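Local coordinates for GTPase-activating protein skywalker (Drosophila melanogaster, PDB 6R82) that acts as a GTPase-activating protein for Rab35 and regulates synaptic vesicle protein turnover through endosomal trafficking, here represented by its C-terminal TLDc domain, at residues A[19-24]-A[105-110]; A[23-28]-A[95-100]; A[46-51]-A[78-83]; A[71-76]-A[127-132]. All coordinates share one frame; numbering follows the deposited sequence.

Interaction 1: A[19-24]-A[105-110]; sequences WSWLPV and PERAKY
The indole of Trp21 carries Lys109 over one face. Lys109 CB sits above the centre of the six-membered ring, 4.2 Å from its centroid, a CH-pi contact. Lys109 CD lies 4.0 Å from Trp21 CG. Arg107 meets the benzo end of the ring at a slant. Trp21 CZ2 lies over one face of the guanidinium, 3.4 Å from Arg107 NH1, and the two planes are 41° apart, too steep for a stack. In the TLDc domain the contact ties the loop after helix 13-18 to strand 108-110, which pairs with strand 99-104 in the antiparallel sheet. Trp21 also touches Phe99, Phe101 and Leu103 of that neighbouring strand. The Lys109 chain is extended, with CG anti to the backbone N (chi1 176°), and runs back along the indole to the backbone of Trp21. There Lys109 NZ donates to Trp21 O at 3.1 Å, in the carbonyl plane and on a lone pair. A water bridges the same two atoms, giving to Trp21 O and accepting from Lys109 NZ.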
loop_
_atom_site.group_PDB
_atom_site.type_symbol
_atom_site.label_atom_id
_atom_site.label_comp_id
_atom_site.label_asym_id
_atom_site.label_seq_id
_atom_site.Cartn_x
_atom_site.Cartn_y
_atom_site.Cartn_z
ATOM N N TRP A 19 -12.144 -7.167 -2.822
ATOM C CA TRP A 19 -12.847 -6.294 -3.763
ATOM C C TRP A 19 -13.888 -5.420 -3.071
ATOM O O TRP A 19 -13.987 -4.215 -3.361
ATOM C CB TRP A 19 -13.487 -7.115 -4.882
ATOM C CG TRP A 19 -13.629 -6.330 -6.169
ATOM C CD1 TRP A 19 -14.797 -5.987 -6.804
ATOM C CD2 TRP A 19 -12.565 -5.774 -6.961
ATOM N NE1 TRP A 19 -14.519 -5.257 -7.944
ATOM C CE2 TRP A 19 -13.163 -5.113 -8.063
ATOM C CE3 TRP A 19 -11.166 -5.782 -6.852
ATOM C CZ2 TRP A 19 -12.410 -4.459 -9.045
ATOM C CZ3 TRP A 19 -10.418 -5.132 -7.822
ATOM C CH2 TRP A 19 -11.041 -4.475 -8.906
ATOM N N SER A 20 -14.651 -5.986 -2.129
ATOM C CA SER A 20 -15.717 -5.213 -1.495
ATOM C C SER A 20 -15.196 -4.147 -0.537
ATOM O O SER A 20 -15.981 -3.294 -0.107
ATOM C CB SER A 20 -16.695 -6.137 -0.748
ATOM O OG SER A 20 -16.039 -6.905 0.249
ATOM N N TRP A 21 -13.907 -4.142 -0.204
ATOM C CA TRP A 21 -13.393 -3.073 0.653
ATOM C C TRP A 21 -12.988 -1.813 -0.107
ATOM O O TRP A 21 -12.782 -0.769 0.526
ATOM C CB TRP A 21 -12.191 -3.562 1.456
ATOM C CG TRP A 21 -12.537 -4.546 2.508
ATOM C CD1 TRP A 21 -13.768 -4.760 3.070
ATOM C CD2 TRP A 21 -11.643 -5.460 3.140
ATOM N NE1 TRP A 21 -13.687 -5.756 4.013
ATOM C CE2 TRP A 21 -12.392 -6.202 4.073
ATOM C CE3 TRP A 21 -10.280 -5.721 3.011
ATOM C CZ2 TRP A 21 -11.822 -7.190 4.865
ATOM C CZ3 TRP A 21 -9.718 -6.700 3.800
ATOM C CH2 TRP A 21 -10.484 -7.418 4.716
ATOM N N LEU A 22 -12.856 -1.879 -1.438
ATOM C CA LEU A 22 -12.448 -0.718 -2.216
ATOM C C LEU A 22 -13.566 0.319 -2.224
ATOM O O LEU A 22 -14.727 -0.013 -1.973
ATOM C CB LEU A 22 -12.106 -1.119 -3.650
ATOM C CG LEU A 22 -11.084 -2.234 -3.878
ATOM C CD1 LEU A 22 -11.100 -2.651 -5.338
ATOM C CD2 LEU A 22 -9.679 -1.812 -3.458
ATOM N N PRO A 23 -13.243 1.589 -2.498
ATOM C CA PRO A 23 -14.310 2.580 -2.705
ATOM C C PRO A 23 -15.243 2.123 -3.821
ATOM O O PRO A 23 -14.812 1.543 -4.823
ATOM C CB PRO A 23 -13.549 3.856 -3.085
ATOM C CG PRO A 23 -12.169 3.660 -2.471
ATOM C CD PRO A 23 -11.898 2.192 -2.606
ATOM N N VAL A 24 -16.537 2.375 -3.629
ATOM C CA VAL A 24 -17.541 1.729 -4.470
ATOM C C VAL A 24 -17.321 2.070 -5.946
ATOM O O VAL A 24 -17.464 1.207 -6.816
ATOM C CB VAL A 24 -18.959 2.093 -3.975
ATOM C CG1 VAL A 24 -19.192 3.610 -4.001
ATOM C CG2 VAL A 24 -20.020 1.370 -4.791
ATOM N N PRO A 105 -2.177 -13.276 9.232
ATOM C CA PRO A 105 -3.031 -14.311 9.827
ATOM C C PRO A 105 -4.430 -13.786 10.136
ATOM O O PRO A 105 -5.417 -14.481 9.916
ATOM C CB PRO A 105 -2.283 -14.681 11.111
ATOM C CG PRO A 105 -1.521 -13.439 11.475
ATOM C CD PRO A 105 -1.138 -12.803 10.173
ATOM N N GLU A 106 -4.503 -12.559 10.636
ATOM C CA GLU A 106 -5.774 -11.893 10.858
ATOM C C GLU A 106 -6.321 -11.340 9.544
ATOM O O GLU A 106 -5.626 -11.272 8.524
ATOM C CB GLU A 106 -5.618 -10.761 11.871
ATOM C CG GLU A 106 -5.026 -11.182 13.199
ATOM C CD GLU A 106 -6.091 -11.587 14.200
ATOM O OE1 GLU A 106 -6.680 -12.678 14.036
ATOM O OE2 GLU A 106 -6.341 -10.805 15.146
ATOM N N ARG A 107 -7.584 -10.922 9.579
ATOM C CA ARG A 107 -8.239 -10.341 8.411
ATOM C C ARG A 107 -9.012 -9.117 8.879
ATOM O O ARG A 107 -10.008 -9.250 9.596
ATOM C CB ARG A 107 -9.158 -11.356 7.731
ATOM C CG ARG A 107 -9.724 -10.879 6.423
ATOM C CD ARG A 107 -10.499 -11.971 5.688
ATOM N NE ARG A 107 -11.230 -11.385 4.571
ATOM C CZ ARG A 107 -12.344 -10.667 4.710
ATOM N NH1 ARG A 107 -12.938 -10.140 3.647
ATOM N NH2 ARG A 107 -12.871 -10.476 5.912
ATOM N N ALA A 108 -8.554 -7.929 8.489
ATOM C CA ALA A 108 -9.171 -6.701 8.967
ATOM C C ALA A 108 -8.899 -5.570 7.989
ATOM O O ALA A 108 -7.952 -5.614 7.199
ATOM C CB ALA A 108 -8.658 -6.322 10.360
ATOM N N LYS A 109 -9.740 -4.541 8.072
ATOM C CA LYS A 109 -9.577 -3.320 7.298
ATOM C C LYS A 109 -9.427 -2.167 8.278
ATOM O O LYS A 109 -10.281 -1.979 9.149
ATOM C CB LYS A 109 -10.766 -3.085 6.364
ATOM C CG LYS A 109 -10.682 -1.769 5.603
ATOM C CD LYS A 109 -11.999 -1.399 4.928
ATOM C CE LYS A 109 -11.849 -0.076 4.177
ATOM N NZ LYS A 109 -13.043 0.285 3.379
ATOM N N TYR A 110 -8.338 -1.408 8.152
ATOM C CA TYR A 110 -8.131 -0.243 9.004
ATOM C C TYR A 110 -8.295 1.023 8.181
ATOM O O TYR A 110 -7.341 1.458 7.511
ATOM C CB TYR A 110 -6.753 -0.287 9.668
ATOM C CG TYR A 110 -6.548 -1.572 10.421
ATOM C CD1 TYR A 110 -7.034 -1.724 11.715
ATOM C CD2 TYR A 110 -5.909 -2.653 9.825
ATOM C CE1 TYR A 110 -6.869 -2.903 12.399
ATOM C CE2 TYR A 110 -5.740 -3.838 10.495
ATOM C CZ TYR A 110 -6.220 -3.960 11.788
ATOM O OH TYR A 110 -6.052 -5.145 12.465
HETATM O O HOH W 1 -13.043 1.775 0.820
#

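Interaction 2: A[23-28]-A[95-100]; sequences PVRITM and TGETFL
This is a partly buried contact built on a salt bridge with a small apolar patch beside it. It joins the loop between helix 13-18 and strand 30-36 to the turn that leads into strand 99-104. Arg25 grips the Glu97 carboxylate end-on with two nitrogens. Arg25 NH1 donates to Glu97 OE2 at 2.7 Å, and Arg25 NH2 to Glu97 OE1 at 2.9 Å. Both bonds are nearly straight, at 172° and 167°, and each oxygen uses its syn lone pair. The guanidinium and carboxylate are almost coplanar, so the two bonds keep the groups in nearly one plane. Glu97 CG lies anti to the carbonyl carbon (chi1 -73°), and the extended chain beyond it carries the carboxylate out to Arg25. With an alanine in place of Glu97, the Arg25 guanidinium is likely to lose its anionic mate and both in-plane bonds, and to turn more freely.

Pro23 lies next to the bridge, with Pro23 CB 3.7 Å from Glu97 OE2. Pro23 CD approaches the edge of the Phe99 ring, 4.5 Å from Phe99 CE2. Pro23 also packs on Tyr72 of strand 68-73, whose ring meets that of Phe99.

Glu97 is held within a type I beta turn from Thr95 to Thr98. Thr95 O accepts from both Thr98 N and Thr98 OG1. Thr95 OG1 also takes the N-H of Glu97, which is an ST turn at the entrance to a strand of the TLDc sheet.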
loop_
_atom_site.group_PDB
_atom_site.type_symbol
_atom_site.label_atom_id
_atom_site.label_comp_id
_atom_site.label_asym_id
_atom_site.label_seq_id
_atom_site.Cartn_x
_atom_site.Cartn_y
_atom_site.Cartn_z
ATOM N N PRO A 23 -13.243 1.589 -2.498
ATOM C CA PRO A 23 -14.310 2.580 -2.705
ATOM C C PRO A 23 -15.243 2.123 -3.821
ATOM O O PRO A 23 -14.812 1.543 -4.823
ATOM C CB PRO A 23 -13.549 3.856 -3.085
ATOM C CG PRO A 23 -12.169 3.660 -2.471
ATOM C CD PRO A 23 -11.898 2.192 -2.606
ATOM N N VAL A 24 -16.537 2.375 -3.629
ATOM C CA VAL A 24 -17.541 1.729 -4.470
ATOM C C VAL A 24 -17.321 2.070 -5.946
ATOM O O VAL A 24 -17.464 1.207 -6.816
ATOM C CB VAL A 24 -18.959 2.093 -3.975
ATOM C CG1 VAL A 24 -19.192 3.610 -4.001
ATOM C CG2 VAL A 24 -20.020 1.370 -4.791
ATOM N N ARG A 25 -16.916 3.309 -6.259
ATOM C CA ARG A 25 -16.739 3.653 -7.675
ATOM C C ARG A 25 -15.589 2.881 -8.313
ATOM O O ARG A 25 -15.593 2.664 -9.530
ATOM C CB ARG A 25 -16.511 5.156 -7.850
ATOM C CG ARG A 25 -15.108 5.639 -7.483
ATOM C CD ARG A 25 -15.096 7.169 -7.319
ATOM N NE ARG A 25 -13.745 7.673 -7.081
ATOM C CZ ARG A 25 -13.165 7.720 -5.888
ATOM N NH1 ARG A 25 -13.817 7.310 -4.805
ATOM N NH2 ARG A 25 -11.931 8.187 -5.775
ATOM N N ILE A 26 -14.602 2.467 -7.514
ATOM C CA ILE A 26 -13.434 1.775 -8.045
ATOM C C ILE A 26 -13.772 0.342 -8.444
ATOM O O ILE A 26 -13.124 -0.226 -9.336
ATOM C CB ILE A 26 -12.291 1.820 -7.008
ATOM C CG1 ILE A 26 -11.954 3.273 -6.652
ATOM C CG2 ILE A 26 -11.038 1.136 -7.541
ATOM C CD1 ILE A 26 -11.626 4.116 -7.857
ATOM N N THR A 27 -14.782 -0.273 -7.796
ATOM C CA THR A 27 -15.134 -1.666 -8.077
ATOM C C THR A 27 -15.620 -1.888 -9.502
ATOM O O THR A 27 -15.708 -3.048 -9.934
ATOM C CB THR A 27 -16.212 -2.156 -7.107
ATOM O OG1 THR A 27 -17.372 -1.323 -7.228
ATOM C CG2 THR A 27 -15.707 -2.100 -5.685
ATOM N N MET A 28 -15.935 -0.823 -10.242
ATOM C CA MET A 28 -16.392 -0.952 -11.623
ATOM C C MET A 28 -15.251 -0.925 -12.633
ATOM O O MET A 28 -15.508 -1.030 -13.833
ATOM C CB MET A 28 -17.395 0.158 -11.946
ATOM C CG MET A 28 -18.728 -0.012 -11.201
ATOM S SD MET A 28 -19.473 -1.670 -11.410
ATOM C CE MET A 28 -20.104 -1.555 -13.092
ATOM N N THR A 95 -4.761 11.040 0.381
ATOM C CA THR A 95 -6.072 11.405 0.909
ATOM C C THR A 95 -6.589 10.335 1.864
ATOM O O THR A 95 -6.056 9.222 1.954
ATOM C CB THR A 95 -7.115 11.605 -0.201
ATOM O OG1 THR A 95 -7.595 10.318 -0.621
ATOM C CG2 THR A 95 -6.537 12.351 -1.378
ATOM N N GLY A 96 -7.678 10.692 2.552
ATOM C CA GLY A 96 -8.341 9.839 3.517
ATOM C C GLY A 96 -9.029 8.611 2.954
ATOM O O GLY A 96 -9.585 7.837 3.741
ATOM N N GLU A 97 -9.020 8.407 1.628
ATOM C CA GLU A 97 -9.482 7.141 1.055
ATOM C C GLU A 97 -8.449 6.034 1.199
ATOM O O GLU A 97 -8.795 4.853 1.060
ATOM C CB GLU A 97 -9.854 7.326 -0.427
ATOM C CG GLU A 97 -11.170 8.095 -0.655
ATOM C CD GLU A 97 -11.718 7.953 -2.096
ATOM O OE1 GLU A 97 -11.037 8.404 -3.049
ATOM O OE2 GLU A 97 -12.832 7.394 -2.276
ATOM N N THR A 98 -7.190 6.387 1.470
ATOM C CA THR A 98 -6.149 5.396 1.729
ATOM C C THR A 98 -6.528 4.550 2.943
ATOM O O THR A 98 -7.043 5.069 3.932
ATOM C CB THR A 98 -4.811 6.112 1.986
ATOM O OG1 THR A 98 -4.430 6.878 0.829
ATOM C CG2 THR A 98 -3.716 5.128 2.359
ATOM N N PHE A 99 -6.284 3.239 2.874
ATOM C CA PHE A 99 -6.554 2.394 4.031
ATOM C C PHE A 99 -5.599 1.218 4.024
ATOM O O PHE A 99 -5.084 0.828 2.973
ATOM C CB PHE A 99 -8.018 1.896 4.086
ATOM C CG PHE A 99 -8.422 0.943 2.960
ATOM C CD1 PHE A 99 -8.168 -0.424 3.044
ATOM C CD2 PHE A 99 -9.106 1.419 1.848
ATOM C CE1 PHE A 99 -8.563 -1.297 2.028
ATOM C CE2 PHE A 99 -9.513 0.556 0.826
ATOM C CZ PHE A 99 -9.229 -0.802 0.909
ATOM N N LEU A 100 -5.367 0.663 5.212
ATOM C CA LEU A 100 -4.593 -0.558 5.386
ATOM C C LEU A 100 -5.512 -1.769 5.478
ATOM O O LEU A 100 -6.672 -1.673 5.877
ATOM C CB LEU A 100 -3.744 -0.509 6.655
ATOM C CG LEU A 100 -2.878 0.698 6.963
ATOM C CD1 LEU A 100 -2.571 0.692 8.452
ATOM C CD2 LEU A 100 -1.608 0.611 6.130
#

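Interaction 3: A[46-51]-A[78-83]; sequences TFYVRV and FERNVK
Helix 44-51 faces the end of a short 3-10 segment, reaching to residue 81, in the long loop between strands 68-73 and 99-104. The backbones are closest at Tyr48 and Phe78, with CA atoms 7.6 Å apart. No hydrogen bond crosses between the two segments. The contact is carried by Tyr48 and Arg80.

The Arg80 guanidinium lies flat on the Tyr48 ring, with planes 3° apart and centres 3.7 Å apart. Arg80 NE sits above the middle of the ring. Arg80 NH2 is 3.6 Å from Tyr48 CG. Arg80 CD lies toward the hydroxyl end, 3.8 Å from Tyr48 CE1. The arginine leaves its backbone with CG between the N and the carbonyl carbon (chi1 64°), then runs extended to NE, which sets the guanidinium over the ring. Asn81 ND2 lies over the other face of the guanidinium, toward its rim.

Arg80 NH1 also forms a salt bridge with Glu52 and a hydrogen bond with Trp77 O. Tyr48 OH donates a hydrogen bond to Asp132 O. Both side chains rest on Ala131. This is an arginine-tyrosine cation-pi stack that joins helix 44-51 to the loop beside edge strand 129-131 of the TLDc sheet.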
loop_
_atom_site.group_PDB
_atom_site.type_symbol
_atom_site.label_atom_id
_atom_site.label_comp_id
_atom_site.label_asym_id
_atom_site.label_seq_id
_atom_site.Cartn_x
_atom_site.Cartn_y
_atom_site.Cartn_z
ATOM N N THR A 46 13.122 0.635 -9.668
ATOM C CA THR A 46 12.266 0.027 -10.688
ATOM C C THR A 46 10.795 0.100 -10.297
ATOM O O THR A 46 9.928 0.210 -11.175
ATOM C CB THR A 46 12.674 -1.425 -10.967
ATOM O OG1 THR A 46 12.563 -2.210 -9.772
ATOM C CG2 THR A 46 14.111 -1.483 -11.475
ATOM N N PHE A 47 10.496 0.058 -8.997
ATOM C CA PHE A 47 9.127 0.248 -8.516
ATOM C C PHE A 47 8.546 1.584 -8.996
ATOM O O PHE A 47 7.441 1.629 -9.556
ATOM C CB PHE A 47 9.129 0.155 -6.984
ATOM C CG PHE A 47 7.812 0.495 -6.321
ATOM C CD1 PHE A 47 7.513 1.799 -5.962
ATOM C CD2 PHE A 47 6.911 -0.511 -5.985
ATOM C CE1 PHE A 47 6.320 2.109 -5.327
ATOM C CE2 PHE A 47 5.720 -0.217 -5.344
ATOM C CZ PHE A 47 5.420 1.097 -5.014
ATOM N N TYR A 48 9.279 2.687 -8.777
ATOM C CA TYR A 48 8.776 4.008 -9.164
ATOM C C TYR A 48 8.560 4.093 -10.667
ATOM O O TYR A 48 7.530 4.592 -11.131
ATOM C CB TYR A 48 9.740 5.111 -8.722
ATOM C CG TYR A 48 9.852 5.271 -7.232
ATOM C CD1 TYR A 48 8.728 5.221 -6.421
ATOM C CD2 TYR A 48 11.095 5.462 -6.625
ATOM C CE1 TYR A 48 8.826 5.353 -5.044
ATOM C CE2 TYR A 48 11.202 5.607 -5.245
ATOM C CZ TYR A 48 10.080 5.542 -4.465
ATOM O OH TYR A 48 10.193 5.679 -3.104
ATOM N N VAL A 49 9.535 3.618 -11.447
ATOM C CA VAL A 49 9.448 3.723 -12.898
ATOM C C VAL A 49 8.150 3.090 -13.406
ATOM O O VAL A 49 7.511 3.598 -14.341
ATOM C CB VAL A 49 10.689 3.079 -13.543
ATOM C CG1 VAL A 49 10.485 2.912 -15.024
ATOM C CG2 VAL A 49 11.958 3.923 -13.251
ATOM N N ARG A 50 7.724 1.993 -12.782
ATOM C CA ARG A 50 6.562 1.269 -13.282
ATOM C C ARG A 50 5.236 1.773 -12.713
ATOM O O ARG A 50 4.219 1.733 -13.414
ATOM C CB ARG A 50 6.721 -0.231 -13.006
ATOM C CG ARG A 50 7.531 -0.919 -14.117
ATOM C CD ARG A 50 7.408 -2.435 -14.117
ATOM N NE ARG A 50 8.159 -3.038 -15.229
ATOM C CZ ARG A 50 7.622 -3.391 -16.395
ATOM N NH1 ARG A 50 6.318 -3.224 -16.631
ATOM N NH2 ARG A 50 8.385 -3.924 -17.330
ATOM N N VAL A 51 5.190 2.245 -11.469
ATOM C CA VAL A 51 3.904 2.498 -10.822
ATOM C C VAL A 51 3.585 3.973 -10.629
ATOM O O VAL A 51 2.431 4.295 -10.292
ATOM C CB VAL A 51 3.784 1.769 -9.461
ATOM C CG1 VAL A 51 4.270 0.323 -9.560
ATOM C CG2 VAL A 51 4.513 2.526 -8.345
ATOM N N PHE A 78 4.263 9.355 -7.724
ATOM C CA PHE A 78 4.916 10.524 -8.301
ATOM C C PHE A 78 4.853 11.730 -7.374
ATOM O O PHE A 78 5.755 12.571 -7.396
ATOM C CB PHE A 78 4.253 10.875 -9.634
ATOM C CG PHE A 78 4.904 12.023 -10.381
ATOM C CD1 PHE A 78 5.955 11.785 -11.256
ATOM C CD2 PHE A 78 4.424 13.327 -10.242
ATOM C CE1 PHE A 78 6.547 12.828 -11.973
ATOM C CE2 PHE A 78 4.999 14.380 -10.947
ATOM C CZ PHE A 78 6.065 14.135 -11.814
ATOM N N GLU A 79 3.795 11.842 -6.570
ATOM C CA GLU A 79 3.628 13.010 -5.709
ATOM C C GLU A 79 4.547 13.004 -4.486
ATOM O O GLU A 79 4.501 13.952 -3.706
ATOM C CB GLU A 79 2.161 13.124 -5.266
ATOM C CG GLU A 79 1.238 13.540 -6.441
ATOM C CD GLU A 79 -0.239 13.677 -6.048
ATOM O OE1 GLU A 79 -0.566 13.589 -4.848
ATOM O OE2 GLU A 79 -1.077 13.880 -6.957
ATOM N N ARG A 80 5.394 11.984 -4.316
ATOM C CA ARG A 80 6.295 11.953 -3.169
ATOM C C ARG A 80 7.248 13.147 -3.143
ATOM O O ARG A 80 7.800 13.453 -2.078
ATOM C CB ARG A 80 7.094 10.649 -3.171
ATOM C CG ARG A 80 8.009 10.522 -4.381
ATOM C CD ARG A 80 8.578 9.124 -4.536
ATOM N NE ARG A 80 9.545 9.059 -5.638
ATOM C CZ ARG A 80 9.231 8.859 -6.920
ATOM N NH1 ARG A 80 7.950 8.695 -7.304
ATOM N NH2 ARG A 80 10.193 8.831 -7.828
ATOM N N ASN A 81 7.453 13.826 -4.282
ATOM C CA ASN A 81 8.453 14.881 -4.402
ATOM C C ASN A 81 7.843 16.274 -4.447
ATOM O O ASN A 81 8.565 17.242 -4.687
ATOM C CB ASN A 81 9.324 14.656 -5.640
ATOM C CG ASN A 81 10.288 13.508 -5.464
ATOM O OD1 ASN A 81 10.924 13.389 -4.421
ATOM N ND2 ASN A 81 10.411 12.656 -6.486
ATOM N N VAL A 82 6.530 16.393 -4.230
ATOM C CA VAL A 82 5.873 17.693 -4.274
ATOM C C VAL A 82 6.432 18.584 -3.166
ATOM O O VAL A 82 6.647 18.138 -2.032
ATOM C CB VAL A 82 4.350 17.508 -4.146
ATOM C CG1 VAL A 82 3.663 18.806 -3.720
ATOM C CG2 VAL A 82 3.762 16.961 -5.478
ATOM N N LYS A 83 6.690 19.847 -3.498
ATOM C CA LYS A 83 7.134 20.836 -2.522
ATOM C C LYS A 83 5.986 21.773 -2.160
ATOM O O LYS A 83 5.135 22.080 -2.995
ATOM C CB LYS A 83 8.312 21.650 -3.066
ATOM C CG LYS A 83 9.512 20.832 -3.551
ATOM C CD LYS A 83 10.607 21.759 -4.057
ATOM C CE LYS A 83 11.260 21.224 -5.325
ATOM N NZ LYS A 83 12.055 19.983 -5.074
#

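Interaction 4: A[71-76]-A[127-132]; sequences AYCSSR and LFMAAD
Met129 lays the end of its side chain against Cys73, with Met129 CE 3.6 Å from Cys73 CB and SD 3.9 Å from the same atom. Met129 CE also comes within 3.3 Å of Ser75 O, and Met129 SD is 4.2 Å from Ser75 CB. The methionine thus fits where strand 68-73 ends and the loop begins. Its chain runs out extended at chi2 and then bends at chi3 (67°), which brings the methyl round to Cys73 and Ser75. The segments meet by van der Waals contact alone. Replacing Met129 by an alanine is likely to open a gap beside Cys73 and Ser75 and to lose the apolar contact between the segments.

Trp77 is a further neighbour of Met129, and Cys73 also packs on Ile138 of strand 135-138. Ser74 OG and Ser75 OG are hydrogen-bonded at 3.1 Å. Ser74 OG is bonded as well to Thr98 OG1 and Thr95 N, tying this loop to the turn before strand 99-104.

Strands 68-73 and 129-131 are not paired with each other. Their side chains meet inside the domain, in a buried apolar contact between separate strands of the curled antiparallel TLDc sheet.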
loop_
_atom_site.group_PDB
_atom_site.type_symbol
_atom_site.label_atom_id
_atom_site.label_comp_id
_atom_site.label_asym_id
_atom_site.label_seq_id
_atom_site.Cartn_x
_atom_site.Cartn_y
_atom_site.Cartn_z
ATOM N N ALA A 71 -2.009 -2.240 1.383
ATOM C CA ALA A 71 -2.724 -0.977 1.500
ATOM C C ALA A 71 -3.325 -0.559 0.167
ATOM O O ALA A 71 -2.725 -0.762 -0.891
ATOM C CB ALA A 71 -1.807 0.142 2.004
ATOM N N TYR A 72 -4.503 0.047 0.237
ATOM C CA TYR A 72 -5.060 0.804 -0.869
ATOM C C TYR A 72 -4.507 2.224 -0.773
ATOM O O TYR A 72 -4.676 2.889 0.253
ATOM C CB TYR A 72 -6.590 0.779 -0.800
ATOM C CG TYR A 72 -7.301 1.649 -1.809
ATOM C CD1 TYR A 72 -7.491 1.216 -3.115
ATOM C CD2 TYR A 72 -7.782 2.895 -1.461
ATOM C CE1 TYR A 72 -8.143 2.012 -4.048
ATOM C CE2 TYR A 72 -8.440 3.703 -2.392
ATOM C CZ TYR A 72 -8.611 3.246 -3.679
ATOM O OH TYR A 72 -9.255 4.037 -4.593
ATOM N N CYS A 73 -3.834 2.683 -1.829
ATOM C CA CYS A 73 -3.193 3.995 -1.843
ATOM C C CYS A 73 -3.941 4.940 -2.766
ATOM O O CYS A 73 -4.073 4.669 -3.961
ATOM C CB CYS A 73 -1.739 3.870 -2.286
ATOM S SG CYS A 73 -0.801 2.682 -1.280
ATOM N N SER A 74 -4.371 6.079 -2.228
ATOM C CA SER A 74 -5.225 6.982 -2.990
ATOM C C SER A 74 -4.488 7.740 -4.100
ATOM O O SER A 74 -5.123 8.132 -5.081
ATOM C CB SER A 74 -5.877 7.985 -2.042
ATOM O OG SER A 74 -4.866 8.711 -1.358
ATOM N N SER A 75 -3.176 7.970 -3.989
ATOM C CA SER A 75 -2.519 8.974 -4.824
ATOM C C SER A 75 -1.303 8.396 -5.533
ATOM O O SER A 75 -0.728 7.390 -5.103
ATOM C CB SER A 75 -2.093 10.188 -3.982
ATOM O OG SER A 75 -3.154 10.591 -3.145
ATOM N N ARG A 76 -0.896 9.051 -6.623
ATOM C CA ARG A 76 0.255 8.544 -7.360
ATOM C C ARG A 76 1.538 8.720 -6.553
ATOM O O ARG A 76 1.722 9.717 -5.844
ATOM C CB ARG A 76 0.379 9.206 -8.733
ATOM C CG ARG A 76 0.014 10.607 -8.792
ATOM C CD ARG A 76 -0.137 11.114 -10.215
ATOM N NE ARG A 76 -0.353 12.533 -10.028
ATOM C CZ ARG A 76 0.457 13.497 -10.434
ATOM N NH1 ARG A 76 1.552 13.211 -11.140
ATOM N NH2 ARG A 76 0.138 14.755 -10.159
ATOM N N LEU A 127 -1.561 11.166 8.079
ATOM C CA LEU A 127 -0.272 10.893 7.443
ATOM C C LEU A 127 -0.379 9.576 6.687
ATOM O O LEU A 127 -0.278 8.502 7.285
ATOM C CB LEU A 127 0.848 10.832 8.483
ATOM C CG LEU A 127 1.063 12.031 9.409
ATOM C CD1 LEU A 127 2.242 11.774 10.363
ATOM C CD2 LEU A 127 1.299 13.299 8.594
ATOM N N PHE A 128 -0.544 9.655 5.365
ATOM C CA PHE A 128 -0.955 8.501 4.568
ATOM C C PHE A 128 0.211 7.807 3.867
ATOM O O PHE A 128 0.463 6.625 4.114
ATOM C CB PHE A 128 -2.028 8.950 3.563
ATOM C CG PHE A 128 -3.250 9.513 4.226
ATOM C CD1 PHE A 128 -3.997 8.736 5.100
ATOM C CD2 PHE A 128 -3.634 10.825 4.012
ATOM C CE1 PHE A 128 -5.115 9.264 5.747
ATOM C CE2 PHE A 128 -4.754 11.353 4.649
ATOM C CZ PHE A 128 -5.492 10.562 5.517
ATOM N N MET A 129 0.918 8.513 2.987
ATOM C CA MET A 129 1.959 7.928 2.150
ATOM C C MET A 129 3.203 8.808 2.200
ATOM O O MET A 129 3.096 10.032 2.258
ATOM C CB MET A 129 1.507 7.796 0.669
ATOM C CG MET A 129 0.162 7.064 0.437
ATOM S SD MET A 129 -0.542 7.378 -1.220
ATOM C CE MET A 129 0.670 6.562 -2.256
ATOM N N ALA A 130 4.376 8.176 2.147
ATOM C CA ALA A 130 5.648 8.885 2.024
ATOM C C ALA A 130 6.654 7.964 1.341
ATOM O O ALA A 130 6.589 6.746 1.508
ATOM C CB ALA A 130 6.177 9.348 3.388
ATOM N N ALA A 131 7.561 8.538 0.551
ATOM C CA ALA A 131 8.497 7.708 -0.205
ATOM C C ALA A 131 9.694 8.532 -0.653
ATOM O O ALA A 131 9.556 9.702 -1.014
ATOM C CB ALA A 131 7.817 7.079 -1.434
ATOM N N ASP A 132 10.864 7.902 -0.661
ATOM C CA ASP A 132 12.059 8.548 -1.203
ATOM C C ASP A 132 12.976 7.459 -1.750
ATOM O O ASP A 132 12.525 6.350 -2.051
ATOM C CB ASP A 132 12.724 9.447 -0.141
ATOM C CG ASP A 132 13.191 8.682 1.103
ATOM O OD1 ASP A 132 13.392 7.444 1.048
ATOM O OD2 ASP A 132 13.383 9.349 2.148
#

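How the interactions relate
Interaction 4 is the buried one, and its contact is apolar, through a methionine. Interaction 1 lies at the surface, where a lysine chain and an arginine pack on a tryptophan ring. Interactions 2 and 3 are partly buried and both use an arginine, one in a salt bridge and one flat on a tyrosine. The chemistry follows the place: charged and amphipathic groups toward the surface, apolar atoms inside. Interactions 1 and 2 start from the same loop, share Pro23 and Val24, and reach the neighbouring strands 108-110 and 99-104. Interaction 2 meets interaction 4 through the pairing of strands 99-104 and 68-73. Interactions 1 and 3 lie on opposite sides of the chain's centre, with centres about 25 Å apart.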